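Local coordinates for protein GCN5-related N-acetyltransferase (PDB 3TT2) that probably acts as an acyltransferase, moving acyl groups other than amino-acyl ones, and carries two regions of the GCN5-related acetyltransferase (GNAT) type, at residues R16-A21 / Q59-V64; P24-L29 / A72-V77; L224-T229 / L265-E270; K246-S251 / E282-V287. All blocks are in the same frame, centred on the assembly; numbering follows the deposited sequence.

Interaction 1: residues R16-A21 / Q59-V64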
loop_
_atom_site.group_PDB
_atom_site.type_symbol
_atom_site.label_atom_id
_atom_site.label_comp_id
_atom_site.label_asym_id
_atom_site.label_seq_id
_atom_site.Cartn_x
_atom_site.Cartn_y
_atom_site.Cartn_z
ATOM N N ARG A 16 12.675 20.670 8.547
ATOM C CA ARG A 16 13.309 19.996 9.670
ATOM C C ARG A 16 12.769 18.578 9.801
ATOM O O ARG A 16 11.683 18.282 9.300
ATOM C CB ARG A 16 13.061 20.799 10.959
ATOM C CG ARG A 16 12.283 20.057 12.028
ATOM C CD ARG A 16 12.045 20.898 13.257
ATOM N NE ARG A 16 10.667 21.368 13.329
ATOM C CZ ARG A 16 9.672 20.666 13.863
ATOM N NH1 ARG A 16 9.911 19.464 14.370
ATOM N NH2 ARG A 16 8.440 21.161 13.891
ATOM N N ALA A 17 13.513 17.704 10.474
ATOM C CA ALA A 17 13.043 16.341 10.697
ATOM C C ALA A 17 11.840 16.343 11.630
ATOM O O ALA A 17 11.821 17.066 12.615
ATOM C CB ALA A 17 14.143 15.491 11.273
ATOM N N PRO A 18 10.823 15.532 11.322
ATOM C CA PRO A 18 9.684 15.413 12.237
ATOM C C PRO A 18 9.991 14.692 13.562
ATOM O O PRO A 18 10.782 13.744 13.613
ATOM C CB PRO A 18 8.671 14.605 11.419
ATOM C CG PRO A 18 9.478 13.864 10.468
ATOM C CD PRO A 18 10.593 14.785 10.079
ATOM N N VAL A 19 9.329 15.161 14.617
ATOM C CA VAL A 19 9.427 14.619 15.967
ATOM C C VAL A 19 8.023 14.099 16.287
ATOM O O VAL A 19 7.047 14.668 15.810
ATOM C CB VAL A 19 9.825 15.761 16.947
ATOM C CG1 VAL A 19 9.858 15.307 18.413
ATOM C CG2 VAL A 19 11.161 16.367 16.537
ATOM N N PRO A 20 7.906 13.013 17.077
ATOM C CA PRO A 20 6.586 12.420 17.356
ATOM C C PRO A 20 5.514 13.404 17.849
ATOM O O PRO A 20 4.322 13.154 17.648
ATOM C CB PRO A 20 6.890 11.353 18.421
ATOM C CG PRO A 20 8.345 11.558 18.802
ATOM C CD PRO A 20 8.988 12.170 17.607
ATOM N N ALA A 21 5.932 14.501 18.475
ATOM C CA ALA A 21 5.003 15.543 18.906
ATOM C C ALA A 21 4.371 16.304 17.732
ATOM O O ALA A 21 3.426 17.082 17.915
ATOM C CB ALA A 21 5.694 16.506 19.862
ATOM N N GLN A 59 16.149 10.635 9.511
ATOM C CA GLN A 59 16.553 10.468 8.118
ATOM C C GLN A 59 15.480 10.283 7.027
ATOM O O GLN A 59 15.673 10.711 5.894
ATOM C CB GLN A 59 17.632 9.382 8.025
ATOM C CG GLN A 59 18.801 9.560 9.028
ATOM C CD GLN A 59 19.399 10.974 9.063
ATOM O OE1 GLN A 59 19.259 11.761 8.121
ATOM N NE2 GLN A 59 20.069 11.296 10.169
ATOM N N GLU A 60 14.378 9.614 7.359
ATOM C CA GLU A 60 13.349 9.251 6.366
ATOM C C GLU A 60 12.094 10.147 6.187
ATOM O O GLU A 60 11.185 9.794 5.438
ATOM C CB GLU A 60 12.974 7.782 6.511
ATOM C CG GLU A 60 14.140 6.904 6.133
ATOM C CD GLU A 60 14.065 5.494 6.685
ATOM O OE1 GLU A 60 12.952 4.989 6.947
ATOM O OE2 GLU A 60 15.143 4.885 6.860
ATOM N N ALA A 61 12.024 11.280 6.878
ATOM C CA ALA A 61 10.874 12.166 6.715
ATOM C C ALA A 61 11.291 13.621 6.807
ATOM O O ALA A 61 12.334 13.940 7.388
ATOM C CB ALA A 61 9.811 11.850 7.738
ATOM N N VAL A 62 10.486 14.501 6.221
ATOM C CA VAL A 62 10.756 15.934 6.312
ATOM C C VAL A 62 9.486 16.710 6.643
ATOM O O VAL A 62 8.396 16.326 6.230
ATOM C CB VAL A 62 11.404 16.483 5.013
ATOM C CG1 VAL A 62 10.396 16.538 3.888
ATOM C CG2 VAL A 62 12.008 17.865 5.240
ATOM N N LEU A 63 9.631 17.793 7.407
ATOM C CA LEU A 63 8.506 18.668 7.741
ATOM C C LEU A 63 8.828 20.122 7.408
ATOM O O LEU A 63 9.798 20.675 7.917
ATOM C CB LEU A 63 8.169 18.542 9.222
ATOM C CG LEU A 63 7.204 19.568 9.805
ATOM C CD1 LEU A 63 5.898 19.468 9.073
ATOM C CD2 LEU A 63 7.006 19.314 11.288
ATOM N N VAL A 64 8.027 20.742 6.546
ATOM C CA VAL A 64 8.202 22.163 6.267
ATOM C C VAL A 64 7.327 22.939 7.240
ATOM O O VAL A 64 6.106 22.838 7.208
ATOM C CB VAL A 64 7.837 22.537 4.803
ATOM C CG1 VAL A 64 7.962 24.031 4.582
ATOM C CG2 VAL A 64 8.729 21.814 3.826
#
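R16 and L63 form an antiparallel hydrogen-bonded pair, CA to CA 5.3 Å, where the short first strand of the N-terminal GNAT region runs beside strand 61-65. Two backbone bonds close this pair: R16 N donates to L63 O at 2.9 Å, and L63 N donates to R16 O at 2.8 Å. Both belong to the one bridge. Beyond A17 the first segment leaves the sheet, and no further bridge follows.

The R16 and L63 side chains leave the same face of the pair and run abreast. The guanidinium turns a face to L63, with R16 NH2 3.5 Å from L63 CD2, while its NH1 makes a salt bridge to D22. A chi1 of 169° sets L63 CG anti to the backbone N; from there the CD2 branch meets the guanidinium. V62 faces the reverse side of the strand, where W103, L104 and W107 of helix 100-115 pack on it.

P18 bridges the departing loop to the start of strand 61-65. An alanine here would probably strip A61 CB of the cover given by the P18 ring, since ring atoms CG and CD would be absent, and would free the loop backbone from the ring's restraint. The ring reaches A61 by two neighbouring atoms: P18 CG packs against A61 CB at 3.4 Å, and P18 CD lies 3.3 Å from A61 O.

Interaction 2: residues P24-L29 / A72-V77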
loop_
_atom_site.group_PDB
_atom_site.type_symbol
_atom_site.label_atom_id
_atom_site.label_comp_id
_atom_site.label_asym_id
_atom_site.label_seq_id
_atom_site.Cartn_x
_atom_site.Cartn_y
_atom_site.Cartn_z
ATOM N N PRO A 24 0.173 15.204 15.817
ATOM C CA PRO A 24 -1.122 15.890 15.725
ATOM C C PRO A 24 -1.163 16.975 14.659
ATOM O O PRO A 24 -2.145 17.058 13.924
ATOM C CB PRO A 24 -1.276 16.532 17.108
ATOM C CG PRO A 24 -0.346 15.798 17.995
ATOM C CD PRO A 24 0.806 15.446 17.127
ATOM N N ALA A 25 -0.114 17.789 14.582
ATOM C CA ALA A 25 -0.065 18.877 13.615
ATOM C C ALA A 25 -0.132 18.322 12.202
ATOM O O ALA A 25 -0.907 18.809 11.378
ATOM C CB ALA A 25 1.196 19.694 13.804
ATOM N N ILE A 26 0.670 17.283 11.954
ATOM C CA ILE A 26 0.804 16.641 10.642
ATOM C C ILE A 26 -0.463 15.910 10.195
ATOM O O ILE A 26 -0.836 15.952 9.022
ATOM C CB ILE A 26 1.983 15.634 10.627
ATOM C CG1 ILE A 26 3.321 16.350 10.847
ATOM C CG2 ILE A 26 2.016 14.871 9.324
ATOM C CD1 ILE A 26 4.499 15.409 11.050
ATOM N N ALA A 27 -1.107 15.229 11.133
ATOM C CA ALA A 27 -2.380 14.588 10.861
ATOM C C ALA A 27 -3.305 15.598 10.182
ATOM O O ALA A 27 -3.899 15.317 9.139
ATOM C CB ALA A 27 -2.993 14.090 12.156
ATOM N N ARG A 28 -3.381 16.792 10.759
ATOM C CA ARG A 28 -4.242 17.841 10.241
ATOM C C ARG A 28 -3.820 18.316 8.862
ATOM O O ARG A 28 -4.652 18.709 8.049
ATOM C CB ARG A 28 -4.265 19.019 11.208
ATOM C CG ARG A 28 -4.687 18.629 12.616
ATOM C CD ARG A 28 -4.922 19.850 13.478
ATOM N NE ARG A 28 -3.696 20.599 13.735
ATOM C CZ ARG A 28 -3.030 20.563 14.884
ATOM N NH1 ARG A 28 -3.477 19.816 15.889
ATOM N NH2 ARG A 28 -1.922 21.279 15.030
ATOM N N LEU A 29 -2.524 18.293 8.599
ATOM C CA LEU A 29 -2.039 18.655 7.279
ATOM C C LEU A 29 -2.547 17.653 6.240
ATOM O O LEU A 29 -3.000 18.035 5.161
ATOM C CB LEU A 29 -0.513 18.726 7.271
ATOM C CG LEU A 29 0.198 18.557 5.928
ATOM C CD1 LEU A 29 -0.233 19.606 4.922
ATOM C CD2 LEU A 29 1.699 18.619 6.134
ATOM N N ALA A 72 3.385 23.185 7.016
ATOM C CA ALA A 72 3.071 23.628 5.666
ATOM C C ALA A 72 3.059 22.451 4.711
ATOM O O ALA A 72 2.202 22.347 3.841
ATOM C CB ALA A 72 4.064 24.679 5.210
ATOM N N ALA A 73 4.038 21.569 4.872
ATOM C CA ALA A 73 4.153 20.391 4.025
ATOM C C ALA A 73 4.919 19.283 4.739
ATOM O O ALA A 73 5.671 19.539 5.681
ATOM C CB ALA A 73 4.824 20.748 2.696
ATOM N N TYR A 74 4.694 18.050 4.303
ATOM C CA TYR A 74 5.373 16.905 4.883
ATOM C C TYR A 74 5.515 15.777 3.882
ATOM O O TYR A 74 4.607 15.533 3.088
ATOM C CB TYR A 74 4.614 16.421 6.112
ATOM C CG TYR A 74 4.927 15.010 6.555
ATOM C CD1 TYR A 74 4.176 13.939 6.098
ATOM C CD2 TYR A 74 5.955 14.752 7.462
ATOM C CE1 TYR A 74 4.448 12.646 6.519
ATOM C CE2 TYR A 74 6.233 13.459 7.893
ATOM C CZ TYR A 74 5.476 12.406 7.418
ATOM O OH TYR A 74 5.736 11.113 7.841
ATOM N N ALA A 75 6.638 15.068 3.956
ATOM C CA ALA A 75 6.828 13.843 3.184
ATOM C C ALA A 75 7.633 12.780 3.938
ATOM O O ALA A 75 8.491 13.094 4.768
ATOM C CB ALA A 75 7.467 14.154 1.850
ATOM N N ASP A 76 7.326 11.517 3.663
ATOM C CA ASP A 76 8.127 10.391 4.153
ATOM C C ASP A 76 8.448 9.420 2.999
ATOM O O ASP A 76 7.783 9.461 1.972
ATOM C CB ASP A 76 7.447 9.685 5.340
ATOM C CG ASP A 76 6.114 8.999 4.970
ATOM O OD1 ASP A 76 5.854 8.706 3.780
ATOM O OD2 ASP A 76 5.319 8.725 5.902
ATOM N N VAL A 77 9.457 8.563 3.155
ATOM C CA VAL A 77 9.879 7.694 2.053
ATOM C C VAL A 77 9.864 6.231 2.425
ATOM O O VAL A 77 10.219 5.866 3.547
ATOM C CB VAL A 77 11.312 8.015 1.547
ATOM C CG1 VAL A 77 11.388 9.394 0.905
ATOM C CG2 VAL A 77 12.321 7.895 2.668
#
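A72 meets the helix through its backbone, its carbonyl O lying 3.8 Å from L29 CD1. The methyl points away from helix 24-29, as does that of A73; A72 and A73 together pair with the single residue V64, a classic beta bulge. At A73 the contact is again made by main chain: L29 CD2 sits 3.6 Å from A73 C. A chi1 of 157° puts L29 CG anti to the backbone N, and its methyls CD1 and CD2 make the contacts with the strand.

Y74 is the residue of the strand that points at the helix. Its CB lies 3.7 Å from L29 CD2, and its ring receives I26 from one side at about a right angle. I26 CG2 stands 4.1 Å from the ring centroid and 17° off the normal, a CH-pi contact over the face, while I26 CD1 touches CD2 of the ring. The phenol donates to D76 OD2 at 3.1 Å and is also hydrogen-bonded to W52 NE1. An alanine at Y74 would probably leave I26 facing a gap and W52 NE1 without this partner.

Strand and helix axes pass 8.9 Å apart at 97°. This nearly perpendicular packing joins the first helix of the GNAT fold to one face of its central sheet.

Interaction 3: residues L224-T229 / L265-E270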
loop_
_atom_site.group_PDB
_atom_site.type_symbol
_atom_site.label_atom_id
_atom_site.label_comp_id
_atom_site.label_asym_id
_atom_site.label_seq_id
_atom_site.Cartn_x
_atom_site.Cartn_y
_atom_site.Cartn_z
ATOM N N LEU A 224 -6.743 -17.470 5.137
ATOM C CA LEU A 224 -7.456 -18.559 4.497
ATOM C C LEU A 224 -6.684 -19.107 3.325
ATOM O O LEU A 224 -6.034 -18.372 2.581
ATOM C CB LEU A 224 -8.833 -18.120 4.024
ATOM C CG LEU A 224 -9.753 -17.598 5.113
ATOM C CD1 LEU A 224 -11.074 -17.369 4.462
ATOM C CD2 LEU A 224 -9.896 -18.598 6.206
ATOM N N LEU A 225 -6.766 -20.420 3.179
ATOM C CA LEU A 225 -6.111 -21.130 2.115
ATOM C C LEU A 225 -7.188 -21.888 1.347
ATOM O O LEU A 225 -8.009 -22.574 1.949
ATOM C CB LEU A 225 -5.118 -22.121 2.709
ATOM C CG LEU A 225 -4.190 -21.647 3.829
ATOM C CD1 LEU A 225 -3.209 -22.753 4.209
ATOM C CD2 LEU A 225 -3.444 -20.396 3.439
ATOM N N ALA A 226 -7.216 -21.748 0.027
ATOM C CA ALA A 226 -8.001 -22.662 -0.777
ATOM C C ALA A 226 -7.171 -23.928 -0.964
ATOM O O ALA A 226 -6.011 -23.886 -1.389
ATOM C CB ALA A 226 -8.382 -22.048 -2.091
ATOM N N VAL A 227 -7.763 -25.056 -0.599
ATOM C CA VAL A 227 -7.044 -26.312 -0.577
ATOM C C VAL A 227 -7.787 -27.372 -1.363
ATOM O O VAL A 227 -8.970 -27.624 -1.121
ATOM C CB VAL A 227 -6.814 -26.777 0.862
ATOM C CG1 VAL A 227 -6.254 -28.168 0.895
ATOM C CG2 VAL A 227 -5.866 -25.827 1.547
ATOM N N GLU A 228 -7.077 -27.985 -2.310
ATOM C CA GLU A 228 -7.632 -29.060 -3.119
ATOM C C GLU A 228 -7.686 -30.329 -2.284
ATOM O O GLU A 228 -6.666 -30.791 -1.774
ATOM C CB GLU A 228 -6.787 -29.274 -4.369
ATOM C CG GLU A 228 -7.218 -30.487 -5.187
ATOM C CD GLU A 228 -6.569 -30.546 -6.573
ATOM O OE1 GLU A 228 -5.373 -30.935 -6.656
ATOM O OE2 GLU A 228 -7.262 -30.204 -7.570
ATOM N N THR A 229 -8.886 -30.884 -2.156
ATOM C CA THR A 229 -9.161 -31.988 -1.248
ATOM C C THR A 229 -8.344 -33.252 -1.537
ATOM O O THR A 229 -7.804 -33.880 -0.622
ATOM C CB THR A 229 -10.653 -32.340 -1.278
ATOM O OG1 THR A 229 -11.421 -31.199 -0.861
ATOM C CG2 THR A 229 -10.936 -33.516 -0.359
ATOM N N LEU A 265 -12.978 -15.379 -5.708
ATOM C CA LEU A 265 -14.273 -14.952 -5.182
ATOM C C LEU A 265 -14.719 -15.730 -3.937
ATOM O O LEU A 265 -15.191 -15.137 -2.980
ATOM C CB LEU A 265 -15.350 -15.040 -6.245
ATOM C CG LEU A 265 -16.670 -14.423 -5.817
ATOM C CD1 LEU A 265 -16.409 -12.994 -5.472
ATOM C CD2 LEU A 265 -17.699 -14.509 -6.936
ATOM N N ALA A 266 -14.568 -17.047 -3.947
ATOM C CA ALA A 266 -14.849 -17.839 -2.759
ATOM C C ALA A 266 -13.939 -17.428 -1.626
ATOM O O ALA A 266 -14.400 -17.299 -0.487
ATOM C CB ALA A 266 -14.682 -19.312 -3.037
ATOM N N LEU A 267 -12.650 -17.236 -1.916
ATOM C CA LEU A 267 -11.710 -16.852 -0.856
ATOM C C LEU A 267 -12.138 -15.538 -0.211
ATOM O O LEU A 267 -12.198 -15.435 0.998
ATOM C CB LEU A 267 -10.268 -16.743 -1.348
ATOM C CG LEU A 267 -9.522 -18.072 -1.319
ATOM C CD1 LEU A 267 -8.166 -17.944 -2.006
ATOM C CD2 LEU A 267 -9.366 -18.588 0.085
ATOM N N LEU A 268 -12.457 -14.552 -1.037
ATOM C CA LEU A 268 -12.828 -13.259 -0.539
ATOM C C LEU A 268 -14.116 -13.346 0.273
ATOM O O LEU A 268 -14.173 -12.856 1.394
ATOM C CB LEU A 268 -12.968 -12.262 -1.688
ATOM C CG LEU A 268 -11.673 -11.604 -2.163
ATOM C CD1 LEU A 268 -11.965 -10.597 -3.274
ATOM C CD2 LEU A 268 -10.911 -10.940 -1.020
ATOM N N GLN A 269 -15.138 -13.976 -0.294
ATOM C CA GLN A 269 -16.423 -14.125 0.389
ATOM C C GLN A 269 -16.275 -14.814 1.752
ATOM O O GLN A 269 -16.879 -14.386 2.740
ATOM C CB GLN A 269 -17.432 -14.858 -0.495
ATOM C CG GLN A 269 -17.974 -14.005 -1.625
ATOM C CD GLN A 269 -18.884 -14.775 -2.603
ATOM O OE1 GLN A 269 -18.743 -15.995 -2.799
ATOM N NE2 GLN A 269 -19.826 -14.048 -3.222
ATOM N N GLU A 270 -15.455 -15.861 1.807
ATOM C CA GLU A 270 -15.158 -16.527 3.072
ATOM C C GLU A 270 -14.443 -15.625 4.105
ATOM O O GLU A 270 -14.817 -15.624 5.288
ATOM C CB GLU A 270 -14.373 -17.813 2.831
ATOM C CG GLU A 270 -14.146 -18.660 4.072
ATOM C CD GLU A 270 -15.180 -19.760 4.271
ATOM O OE1 GLU A 270 -15.572 -19.987 5.435
ATOM O OE2 GLU A 270 -15.594 -20.406 3.283
#
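L224 and A226 of strand 224-228 face helix 265-270, whose axis passes 9.1 Å from the strand's at 140° between their N-to-C directions. The pair belongs to the alpha-beta layering of the second GNAT region: the helix that follows its parallel-paired strand 246-254 covers a strand lying further out in the sheet.

L267 carries the centre of the contact. Although its CB leaves the helix at an angle to the strand, its two methyls reach in to the strand and divide the work. CD2 approaches the backbone, 3.8 Å from A226 N, and also packs 4.0 Å from L224 CB. CD1 meets the methyl of A226, with 4.1 Å between L267 CD1 and A226 CB. L225, between the two inward-facing residues, points to the other side of the strand, where I234 and T237 touch it.

One helical turn on, E270 offers its aliphatic part to L224, and the two side chains cross at about a right angle. L224 CD1 lies 3.7 Å from E270 CB and also touches CG. The glutamate chain bends at chi2 (95°), which swings CD out of line with the extended first part; beyond it, OE2 is hydrogen-bonded to W169 NE1.

Interaction 4: residues K246-S251 / E282-V287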
loop_
_atom_site.group_PDB
_atom_site.type_symbol
_atom_site.label_atom_id
_atom_site.label_comp_id
_atom_site.label_asym_id
_atom_site.label_seq_id
_atom_site.Cartn_x
_atom_site.Cartn_y
_atom_site.Cartn_z
ATOM N N LYS A 246 -10.069 -2.239 11.771
ATOM C CA LYS A 246 -10.338 -2.259 10.331
ATOM C C LYS A 246 -9.609 -3.440 9.759
ATOM O O LYS A 246 -8.557 -3.825 10.271
ATOM C CB LYS A 246 -9.887 -0.978 9.622
ATOM C CG LYS A 246 -10.647 0.248 10.036
ATOM C CD LYS A 246 -10.329 1.417 9.131
ATOM C CE LYS A 246 -10.777 1.153 7.694
ATOM N NZ LYS A 246 -10.972 2.434 6.927
ATOM N N GLY A 247 -10.195 -4.065 8.748
ATOM C CA GLY A 247 -9.512 -5.155 8.069
ATOM C C GLY A 247 -8.637 -4.711 6.911
ATOM O O GLY A 247 -8.954 -3.757 6.205
ATOM N N TRP A 248 -7.547 -5.425 6.685
ATOM C CA TRP A 248 -6.777 -5.197 5.479
ATOM C C TRP A 248 -6.403 -6.534 4.904
ATOM O O TRP A 248 -5.901 -7.412 5.613
ATOM C CB TRP A 248 -5.519 -4.362 5.730
ATOM C CG TRP A 248 -4.743 -4.094 4.443
ATOM C CD1 TRP A 248 -3.652 -4.774 3.986
ATOM C CD2 TRP A 248 -5.036 -3.095 3.448
ATOM N NE1 TRP A 248 -3.241 -4.256 2.779
ATOM C CE2 TRP A 248 -4.076 -3.230 2.423
ATOM C CE3 TRP A 248 -6.022 -2.108 3.322
ATOM C CZ2 TRP A 248 -4.061 -2.402 1.295
ATOM C CZ3 TRP A 248 -6.008 -1.285 2.200
ATOM C CH2 TRP A 248 -5.031 -1.437 1.201
ATOM N N ILE A 249 -6.660 -6.690 3.616
ATOM C CA ILE A 249 -6.295 -7.918 2.936
ATOM C C ILE A 249 -5.107 -7.640 2.042
ATOM O O ILE A 249 -5.216 -6.936 1.036
ATOM C CB ILE A 249 -7.481 -8.500 2.125
ATOM C CG1 ILE A 249 -8.655 -8.765 3.050
ATOM C CG2 ILE A 249 -7.105 -9.792 1.449
ATOM C CD1 ILE A 249 -9.876 -9.159 2.318
ATOM N N GLY A 250 -3.962 -8.190 2.415
ATOM C CA GLY A 250 -2.784 -7.981 1.609
ATOM C C GLY A 250 -2.891 -8.645 0.254
ATOM O O GLY A 250 -2.844 -7.975 -0.781
ATOM N N SER A 251 -3.082 -9.958 0.239
ATOM C CA SER A 251 -3.072 -10.657 -1.040
ATOM C C SER A 251 -4.135 -11.733 -1.156
ATOM O O SER A 251 -4.159 -12.679 -0.370
ATOM C CB SER A 251 -1.681 -11.257 -1.292
ATOM O OG SER A 251 -1.347 -12.243 -0.318
ATOM N N GLU A 282 -15.329 -2.576 8.564
ATOM C CA GLU A 282 -14.755 -2.189 7.295
ATOM C C GLU A 282 -13.520 -2.989 6.947
ATOM O O GLU A 282 -12.611 -3.148 7.765
ATOM C CB GLU A 282 -14.436 -0.698 7.273
ATOM C CG GLU A 282 -15.671 0.167 7.358
ATOM C CD GLU A 282 -15.367 1.641 7.595
ATOM O OE1 GLU A 282 -14.170 2.023 7.611
ATOM O OE2 GLU A 282 -16.340 2.420 7.765
ATOM N N VAL A 283 -13.521 -3.498 5.717
ATOM C CA VAL A 283 -12.370 -4.154 5.106
ATOM C C VAL A 283 -11.969 -3.442 3.808
ATOM O O VAL A 283 -12.808 -2.971 3.029
ATOM C CB VAL A 283 -12.654 -5.626 4.813
ATOM C CG1 VAL A 283 -11.391 -6.303 4.301
ATOM C CG2 VAL A 283 -13.179 -6.319 6.073
ATOM N N GLU A 284 -10.669 -3.339 3.605
ATOM C CA GLU A 284 -10.137 -2.702 2.431
ATOM C C GLU A 284 -9.039 -3.574 1.887
ATOM O O GLU A 284 -8.474 -4.400 2.600
ATOM C CB GLU A 284 -9.554 -1.333 2.777
ATOM C CG GLU A 284 -10.590 -0.302 3.167
ATOM C CD GLU A 284 -9.978 0.990 3.655
ATOM O OE1 GLU A 284 -8.800 0.976 4.077
ATOM O OE2 GLU A 284 -10.682 2.018 3.626
ATOM N N LEU A 285 -8.748 -3.381 0.610
ATOM C CA LEU A 285 -7.562 -3.934 0.001
ATOM C C LEU A 285 -7.192 -3.087 -1.198
ATOM O O LEU A 285 -7.867 -2.113 -1.539
ATOM C CB LEU A 285 -7.769 -5.393 -0.402
ATOM C CG LEU A 285 -8.882 -5.735 -1.390
ATOM C CD1 LEU A 285 -8.454 -5.498 -2.825
ATOM C CD2 LEU A 285 -9.303 -7.170 -1.212
ATOM N N SER A 286 -6.125 -3.494 -1.858
ATOM C CA SER A 286 -5.543 -2.677 -2.886
ATOM C C SER A 286 -5.213 -3.539 -4.111
ATOM O O SER A 286 -4.689 -4.646 -3.981
ATOM C CB SER A 286 -4.298 -2.020 -2.308
ATOM O OG SER A 286 -3.661 -1.225 -3.269
ATOM N N VAL A 287 -5.543 -3.056 -5.303
ATOM C CA VAL A 287 -5.209 -3.820 -6.504
ATOM C C VAL A 287 -4.615 -2.991 -7.644
ATOM O O VAL A 287 -5.122 -1.931 -7.974
ATOM C CB VAL A 287 -6.389 -4.708 -6.999
ATOM C CG1 VAL A 287 -7.435 -3.894 -7.709
ATOM C CG2 VAL A 287 -5.869 -5.791 -7.920
#
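K246 stretches across two glutamates of the neighbouring strand, and its NZ is 3.3 Å from E282 OE1 and 3.3 Å from E284 OE2. Both pairs are salt bridges whose hydrogen bonds are weak, and the lysine chain crosses each glutamate obliquely. A bend at chi3 (64°) places CE near E282 OE1, from where NZ reaches both acids. E284 OE2 has a second cation, K307, so the network continues beyond these strands.

On this same face W248 lies over the opposite strand. Its six-membered ring presents a face to L285 CA, 3.8 Å from the centroid, in a CH-pi contact, while E284 O and S286 CB approach the ring obliquely. The indole crosses the E284 side chain at about a right angle, with ring and carboxylate planes 83° apart. The ring atom CZ3 touches E284 CB at 3.6 Å.

The other face is apolar. I249 CD1 packs on V283 CG1 at 3.8 Å, and I249 CB meets L285 CB, under the cover of F272 and L268 from helix 263-278. Backbone hydrogen bonds of the parallel pair set the register: G247 N to E282 O, E284 N to G247 O and I249 N to E284 O.

This is the parallel pair of the GNAT beta-alpha-beta unit, whose strands, in relatives, splay apart farther on to admit acetyl-CoA. Its chemistry implies a two-sided sheet: charges and an indole on the K246 side, the ion pairs there probably helping to keep the acids ionised, and hydrocarbon contact with the helix on the I249 side.

From the N terminus, interaction 1 closes a loop of mostly helical chain by returning strand 61-65 to the first strand. Interaction 2 opens inside that loop, on helix 23-36, and closes after it, so the two cross; V64 bonds to A72 and A73 join them directly, tying the first helix and three strands of the N-terminal region. After them in series come interactions 3 and 4, in the second GNAT region, which cross each other: 246-251 lies between the segments of interaction 3, and 282-287 beyond them. Helix 263-278 is thereby tied to strand 223-228 and, with L268 packing on I249 and L285, to the parallel pair 246-254 and 282-290.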